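Long-range contacts in IclR transcriptional regulator (PDB 1MKM), which probably binds DNA and regulates transcription as a zinc-containing member of the winged helix-turn-helix IclR family: residues B[98-103]-B[112-117]; B[120-125]-B[218-223]. One frame throughout, in Å; residues are numbered along the deposited sequence.

Contact 1: B[98-103]-B[112-117]; sequences TVHLIL and IDKVEG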
ATOM      1  N   THR B  98      23.858   5.280  -5.966  1.00 46.11           N
ATOM      2  CA  THR B  98      23.047   6.389  -6.441  1.00 40.33           C
ATOM      3  C   THR B  98      23.932   7.205  -7.395  1.00 45.05           C
ATOM      4  O   THR B  98      25.132   7.356  -7.168  1.00 47.01           O
ATOM      5  CB  THR B  98      22.586   7.257  -5.261  1.00 33.76           C
ATOM      6  OG1 THR B  98      21.783   6.459  -4.381  1.00 51.04           O
ATOM      7  CG2 THR B  98      21.780   8.445  -5.738  1.00 37.94           C
ATOM      8  N   VAL B  99      23.324   7.706  -8.463  1.00 50.19           N
ATOM      9  CA  VAL B  99      24.004   8.480  -9.500  1.00 50.26           C
ATOM     10  C   VAL B  99      23.359   9.862  -9.624  1.00 53.47           C
ATOM     11  O   VAL B  99      22.135   9.964  -9.598  1.00 55.51           O
ATOM     12  CB  VAL B  99      23.861   7.763 -10.862  1.00 43.74           C
ATOM     13  CG1 VAL B  99      24.582   8.539 -11.972  1.00 41.79           C
ATOM     14  CG2 VAL B  99      24.387   6.342 -10.746  1.00 44.53           C
ATOM     15  N   HIS B 100      24.167  10.914  -9.756  1.00 51.12           N
ATOM     16  CA  HIS B 100      23.640  12.271  -9.911  1.00 51.89           C
ATOM     17  C   HIS B 100      24.176  12.904 -11.175  1.00 51.67           C
ATOM     18  O   HIS B 100      25.232  12.526 -11.677  1.00 54.04           O
ATOM     19  CB  HIS B 100      24.035  13.173  -8.735  1.00 41.32           C
ATOM     20  CG  HIS B 100      23.457  12.752  -7.424  1.00 37.14           C
ATOM     21  ND1 HIS B 100      22.226  13.186  -6.979  1.00 33.22           N
ATOM     22  CD2 HIS B 100      23.938  11.929  -6.462  1.00 34.56           C
ATOM     23  CE1 HIS B 100      21.973  12.649  -5.798  1.00 36.85           C
ATOM     24  NE2 HIS B 100      22.996  11.881  -5.460  1.00 41.78           N
ATOM     25  N   LEU B 101      23.429  13.872 -11.688  1.00 55.73           N
ATOM     26  CA  LEU B 101      23.826  14.620 -12.872  1.00 56.24           C
ATOM     27  C   LEU B 101      23.492  16.065 -12.558  1.00 51.94           C
ATOM     28  O   LEU B 101      22.312  16.420 -12.447  1.00 54.85           O
ATOM     29  CB  LEU B 101      23.039  14.176 -14.110  1.00 51.30           C
ATOM     30  CG  LEU B 101      23.376  15.006 -15.360  1.00 51.40           C
ATOM     31  CD1 LEU B 101      24.776  14.662 -15.793  1.00 37.30           C
ATOM     32  CD2 LEU B 101      22.389  14.748 -16.512  1.00 42.23           C
ATOM     33  N   ILE B 102      24.516  16.896 -12.390  1.00 52.52           N
ATOM     34  CA  ILE B 102      24.282  18.303 -12.084  1.00 49.65           C
ATOM     35  C   ILE B 102      24.545  19.188 -13.283  1.00 46.02           C
ATOM     36  O   ILE B 102      25.556  19.030 -13.965  1.00 59.69           O
ATOM     37  CB  ILE B 102      25.150  18.790 -10.903  1.00 47.90           C
ATOM     38  CG1 ILE B 102      26.582  19.054 -11.358  1.00 66.26           C
ATOM     39  CG2 ILE B 102      25.171  17.742  -9.818  1.00 42.75           C
ATOM     40  CD1 ILE B 102      27.462  19.632 -10.251  1.00 74.88           C
ATOM     41  N   LEU B 103      23.615  20.108 -13.538  1.00 50.02           N
ATOM     42  CA  LEU B 103      23.712  21.060 -14.658  1.00 52.00           C
ATOM     43  C   LEU B 103      24.459  22.296 -14.200  1.00 42.94           C
ATOM     44  O   LEU B 103      24.097  22.886 -13.192  1.00 47.41           O
ATOM     45  CB  LEU B 103      22.312  21.486 -15.124  1.00 55.19           C
ATOM     46  CG  LEU B 103      22.177  22.539 -16.229  1.00 60.10           C
ATOM     47  CD1 LEU B 103      22.688  21.987 -17.557  1.00 58.14           C
ATOM     48  CD2 LEU B 103      20.709  22.934 -16.362  1.00 61.99           C
ATOM     49  N   ILE B 112      19.703  17.800 -12.120  1.00 54.18           N
ATOM     50  CA  ILE B 112      18.780  17.677 -13.229  1.00 56.88           C
ATOM     51  C   ILE B 112      18.353  16.249 -13.505  1.00 45.46           C
ATOM     52  O   ILE B 112      17.532  16.003 -14.384  1.00 54.23           O
ATOM     53  CB  ILE B 112      19.371  18.324 -14.502  1.00 62.27           C
ATOM     54  CG1 ILE B 112      20.847  17.936 -14.651  1.00 55.82           C
ATOM     55  CG2 ILE B 112      19.219  19.846 -14.422  1.00 43.85           C
ATOM     56  CD1 ILE B 112      21.448  18.326 -15.973  1.00 51.30           C
ATOM     57  N   ASP B 113      18.914  15.310 -12.752  1.00 44.75           N
ATOM     58  CA  ASP B 113      18.559  13.898 -12.863  1.00 33.91           C
ATOM     59  C   ASP B 113      19.219  13.113 -11.733  1.00 41.23           C
ATOM     60  O   ASP B 113      20.306  13.461 -11.269  1.00 47.74           O
ATOM     61  CB  ASP B 113      19.000  13.313 -14.207  1.00 57.11           C
ATOM     62  CG  ASP B 113      18.192  12.078 -14.600  1.00 56.57           C
ATOM     63  OD1 ASP B 113      17.726  11.349 -13.705  1.00 50.52           O
ATOM     64  OD2 ASP B 113      18.024  11.828 -15.812  1.00 67.80           O
ATOM     65  N   LYS B 114      18.558  12.062 -11.274  1.00 39.72           N
ATOM     66  CA  LYS B 114      19.115  11.250 -10.208  1.00 37.05           C
ATOM     67  C   LYS B 114      18.540   9.838 -10.261  1.00 39.37           C
ATOM     68  O   LYS B 114      17.322   9.648 -10.375  1.00 42.79           O
ATOM     69  CB  LYS B 114      18.823  11.896  -8.836  1.00 25.38           C
ATOM     70  CG  LYS B 114      19.296  11.096  -7.621  1.00 23.14           C
ATOM     71  CD  LYS B 114      18.582  11.564  -6.355  1.00 26.97           C
ATOM     72  CE  LYS B 114      19.198  10.969  -5.099  1.00 32.38           C
ATOM     73  NZ  LYS B 114      18.477  11.376  -3.855  1.00 31.18           N
ATOM     74  N   VAL B 115      19.421   8.845 -10.209  1.00 46.28           N
ATOM     75  CA  VAL B 115      18.984   7.451 -10.199  1.00 38.88           C
ATOM     76  C   VAL B 115      19.288   6.904  -8.816  1.00 38.47           C
ATOM     77  O   VAL B 115      20.453   6.771  -8.451  1.00 41.22           O
ATOM     78  CB  VAL B 115      19.755   6.568 -11.198  1.00 29.68           C
ATOM     79  CG1 VAL B 115      19.433   5.091 -10.922  1.00 36.55           C
ATOM     80  CG2 VAL B 115      19.400   6.923 -12.610  1.00 31.29           C
ATOM     81  N   GLU B 116      18.253   6.574  -8.053  1.00 43.57           N
ATOM     82  CA  GLU B 116      18.467   6.033  -6.718  1.00 49.83           C
ATOM     83  C   GLU B 116      19.135   4.663  -6.786  1.00 53.42           C
ATOM     84  O   GLU B 116      18.950   3.908  -7.740  1.00 55.55           O
ATOM     85  CB  GLU B 116      17.144   5.925  -5.954  1.00 42.05           C
ATOM     86  CG  GLU B 116      16.441   7.251  -5.716  1.00 48.65           C
ATOM     87  CD  GLU B 116      15.282   7.131  -4.738  1.00 62.01           C
ATOM     88  OE1 GLU B 116      14.467   6.198  -4.898  1.00 68.16           O
ATOM     89  OE2 GLU B 116      15.180   7.968  -3.812  1.00 58.65           O
ATOM     90  N   GLY B 117      19.922   4.359  -5.763  1.00 56.25           N
ATOM     91  CA  GLY B 117      20.613   3.090  -5.702  1.00 50.20           C
ATOM     92  C   GLY B 117      19.786   2.086  -4.919  1.00 57.54           C
ATOM     93  O   GLY B 117      18.664   2.371  -4.461  1.00 50.97           O
TER
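Lys114 places CG anti to its backbone N (chi1 177°) and runs on fully extended, while His100 has CG beside the backbone N and anti to the carbonyl carbon (chi1 -64°). From these starts the two side chains, a non-hydrogen-bonded pair on one face of the antiparallel hairpin, lie side by side and point the same way. Lys114 CE comes obliquely to the ring, 3.3 Å from His100 CE1, and also lies 3.7 Å from Thr98 CG2. Beyond it, NZ is hydrogen-bonded to Ser125 OG. An alanine in place of Lys114 would probably open a gap beside the His100 ring and leave Ser125 without this partner.

The strands meet through paired backbone hydrogen bonds, Val99 N to Val115 O and Val115 N to Val99 O, each 3.0 Å. At the far end Ile112 and Asp113 both face Leu101, a classic beta bulge. There Ile112 N reaches Leu101 O at 3.0 Å, with a nearly straight 169° at the hydrogen. Ile112 holds CG1 between the backbone N and carbonyl carbon, and CG1 comes within 3.0 Å of Leu101 O. Past it, Ile112 CD1 presses on Leu103 CB at 3.4 Å, tighter than usual carbon contact.

Val99, Asp113 and Val115 turn to the other face, against helix 79-93, where Asp113 OD2 is hydrogen-bonded to His85 ND1. The His100 side chain, by contrast, lies about 6 Å from a bound zinc ion. With Lys114 NZ 4.8 Å from His100 NE2, a positive charge on the lysine would be likely to discourage protonation of the imidazole, on the face of the hairpin nearer the metal.

Contact 2: B[120-125]-B[218-223]; sequences SIPMVS and SGVARK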
ATOM      1  N   SER B 120      19.163   3.109   0.689  1.00 48.12           N
ATOM      2  CA  SER B 120      18.986   4.528   0.994  1.00 50.98           C
ATOM      3  C   SER B 120      20.321   5.066   1.545  1.00 55.65           C
ATOM      4  O   SER B 120      20.985   4.394   2.344  1.00 56.43           O
ATOM      5  CB  SER B 120      17.894   4.705   2.055  1.00 59.55           C
ATOM      6  OG  SER B 120      16.725   3.963   1.742  1.00 60.99           O
ATOM      7  N   ILE B 121      20.733   6.252   1.112  1.00 54.69           N
ATOM      8  CA  ILE B 121      21.979   6.833   1.614  1.00 55.98           C
ATOM      9  C   ILE B 121      21.659   8.115   2.371  1.00 57.11           C
ATOM     10  O   ILE B 121      20.755   8.851   1.989  1.00 46.28           O
ATOM     11  CB  ILE B 121      22.969   7.123   0.473  1.00 61.20           C
ATOM     12  CG1 ILE B 121      22.317   8.003  -0.600  1.00 51.82           C
ATOM     13  CG2 ILE B 121      23.467   5.790  -0.115  1.00 63.94           C
ATOM     14  CD1 ILE B 121      23.249   8.296  -1.786  1.00 48.96           C
ATOM     15  N   PRO B 122      22.392   8.393   3.462  1.00 60.10           N
ATOM     16  CA  PRO B 122      22.167   9.597   4.278  1.00 56.03           C
ATOM     17  C   PRO B 122      22.461  10.934   3.606  1.00 53.71           C
ATOM     18  O   PRO B 122      23.097  11.796   4.200  1.00 62.01           O
ATOM     19  CB  PRO B 122      23.048   9.350   5.502  1.00 58.73           C
ATOM     20  CG  PRO B 122      24.186   8.569   4.939  1.00 64.30           C
ATOM     21  CD  PRO B 122      23.503   7.589   4.001  1.00 60.34           C
ATOM     22  N   MET B 123      21.971  11.104   2.379  1.00 52.03           N
ATOM     23  CA  MET B 123      22.171  12.324   1.592  1.00 51.50           C
ATOM     24  C   MET B 123      20.823  12.957   1.252  1.00 59.52           C
ATOM     25  O   MET B 123      19.876  12.254   0.912  1.00 62.07           O
ATOM     26  CB  MET B 123      22.911  11.978   0.299  1.00 52.64           C
ATOM     27  CG  MET B 123      23.268  13.150  -0.584  1.00 54.49           C
ATOM     28  SD  MET B 123      24.146  12.590  -2.054  1.00 58.70           S
ATOM     29  CE  MET B 123      23.710  13.859  -3.241  1.00 73.32           C
ATOM     30  N   VAL B 124      20.719  14.280   1.354  1.00 64.21           N
ATOM     31  CA  VAL B 124      19.458  14.945   1.030  1.00 60.25           C
ATOM     32  C   VAL B 124      19.580  15.666  -0.301  1.00 51.96           C
ATOM     33  O   VAL B 124      20.002  16.816  -0.358  1.00 63.02           O
ATOM     34  CB  VAL B 124      19.032  15.974   2.105  1.00 60.54           C
ATOM     35  CG1 VAL B 124      17.679  16.567   1.739  1.00 55.44           C
ATOM     36  CG2 VAL B 124      18.945  15.315   3.468  1.00 63.35           C
ATOM     37  N   SER B 125      19.208  14.977  -1.371  1.00 51.72           N
ATOM     38  CA  SER B 125      19.275  15.539  -2.713  1.00 47.38           C
ATOM     39  C   SER B 125      17.971  15.270  -3.442  1.00 41.12           C
ATOM     40  O   SER B 125      17.308  14.271  -3.193  1.00 51.22           O
ATOM     41  CB  SER B 125      20.425  14.895  -3.486  1.00 54.84           C
ATOM     42  OG  SER B 125      20.208  13.500  -3.606  1.00 61.97           O
ATOM     43  N   SER B 218      27.350   8.441  -5.815  1.00 47.57           N
ATOM     44  CA  SER B 218      27.291   8.843  -4.426  1.00 40.42           C
ATOM     45  C   SER B 218      26.884   7.721  -3.498  1.00 43.63           C
ATOM     46  O   SER B 218      26.025   6.920  -3.825  1.00 51.54           O
ATOM     47  CB  SER B 218      26.324  10.025  -4.290  1.00 35.48           C
ATOM     48  OG  SER B 218      26.573  10.974  -5.324  1.00 38.15           O
ATOM     49  N   GLY B 219      27.506   7.669  -2.330  1.00 43.23           N
ATOM     50  CA  GLY B 219      27.160   6.639  -1.377  1.00 52.72           C
ATOM     51  C   GLY B 219      27.823   6.863  -0.037  1.00 52.85           C
ATOM     52  O   GLY B 219      28.494   7.875   0.168  1.00 57.01           O
ATOM     53  N   VAL B 220      27.636   5.927   0.880  1.00 47.96           N
ATOM     54  CA  VAL B 220      28.251   6.066   2.183  1.00 62.69           C
ATOM     55  C   VAL B 220      29.765   5.928   2.055  1.00 60.76           C
ATOM     56  O   VAL B 220      30.271   5.188   1.201  1.00 64.88           O
ATOM     57  CB  VAL B 220      27.726   5.018   3.176  1.00 64.77           C
ATOM     58  CG1 VAL B 220      28.357   5.247   4.540  1.00 70.48           C
ATOM     59  CG2 VAL B 220      26.215   5.120   3.278  1.00 59.12           C
ATOM     60  N   ALA B 221      30.471   6.655   2.913  1.00 61.20           N
ATOM     61  CA  ALA B 221      31.924   6.689   2.935  1.00 56.53           C
ATOM     62  C   ALA B 221      32.585   5.319   2.922  1.00 58.08           C
ATOM     63  O   ALA B 221      33.532   5.085   2.158  1.00 56.70           O
ATOM     64  CB  ALA B 221      32.386   7.479   4.148  1.00 59.68           C
ATOM     65  N   ARG B 222      32.079   4.413   3.757  1.00 60.56           N
ATOM     66  CA  ARG B 222      32.624   3.061   3.864  1.00 60.47           C
ATOM     67  C   ARG B 222      32.970   2.408   2.525  1.00 63.86           C
ATOM     68  O   ARG B 222      34.036   1.820   2.372  1.00 66.25           O
ATOM     69  CB  ARG B 222      31.647   2.142   4.606  1.00 56.29           C
ATOM     70  CG  ARG B 222      31.232   2.611   5.981  1.00 58.32           C
ATOM     71  CD  ARG B 222      30.552   1.478   6.735  1.00 67.53           C
ATOM     72  NE  ARG B 222      29.838   1.937   7.922  1.00 69.35           N
ATOM     73  CZ  ARG B 222      29.232   1.125   8.785  1.00 87.78           C
ATOM     74  NH1 ARG B 222      29.258  -0.188   8.592  1.00 86.16           N
ATOM     75  NH2 ARG B 222      28.586   1.624   9.834  1.00 91.95           N
ATOM     76  N   LYS B 223      32.067   2.515   1.557  1.00 59.42           N
ATOM     77  CA  LYS B 223      32.268   1.898   0.252  1.00 57.07           C
ATOM     78  C   LYS B 223      33.422   2.407  -0.617  1.00 64.34           C
ATOM     79  O   LYS B 223      34.053   1.629  -1.337  1.00 69.96           O
ATOM     80  CB  LYS B 223      30.967   1.980  -0.555  1.00 61.83           C
ATOM     81  CG  LYS B 223      29.836   1.074  -0.055  1.00 56.62           C
ATOM     82  CD  LYS B 223      28.579   1.264  -0.899  1.00 52.17           C
ATOM     83  CE  LYS B 223      27.400   0.483  -0.330  1.00 56.93           C
ATOM     84  NZ  LYS B 223      26.138   0.732  -1.094  1.00 55.78           N
TER
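An inverse gamma turn centred on Pro122 shapes the loop where it meets Val220, and no hydrogen bond joins residues 120-125 to 218-223. The turn is closed within the loop by Met123 N to Ile121 O, a short 2.6 Å. Ile121 and Met123, one before and one after the proline, both send CB toward the end of strand 211-220.

Met123 is extended, with CG anti to the backbone N (chi1 -176°), and its SD lies 4.0 Å from Ser218 CB. Ile121 divides its branches: CD1 packs 3.7 Å from Ser218 O, whereas CG2 rests 4.0 Å from Gly219 CA. Pro122 crosses Val220 at about a right angle, bringing its ring CD to 3.7 Å from Val220 CG2.

Val220 also meets Ile195 of the second subunit, and Pro122 packs on Val220 of that subunit, so this apolar patch belongs to a subunit interface. Ser120 OG is hydrogen-bonded across the same interface to Val124 N of the second subunit.

The Ser218 side chain lies about 4 Å from a bound zinc ion and touches Cys199, a residue seen to bind zinc in a structure of this protein. Ser218 OG is buried and has no hydrogen-bonding partner in the model, which would probably carry some polar cost. The evidence thus points to van der Waals packing alone as what joins loop and strand, beside the metal site and the interface with the second subunit.

In the fold
After helix 79-93 the chain enters strand 98-105, turns, and returns along strand 108-115; contact 1 closes this short hairpin. The loop that follows carries residues 120-125, and contact 2 closes a much longer excursion of 92 residues, through strand 130-132, three helices and strands 187-190 and 197-205, to the end of strand 211-220. The two loops therefore run in series, without crossing. They meet in space, their centres about 12 Å apart, because strand 98-105 lies between 108-115 and 211-220 in the sheet. A probable hydrogen bond from Ser218 N to Thr98 O, 2.8 Å, joins them, and both reach the second subunit.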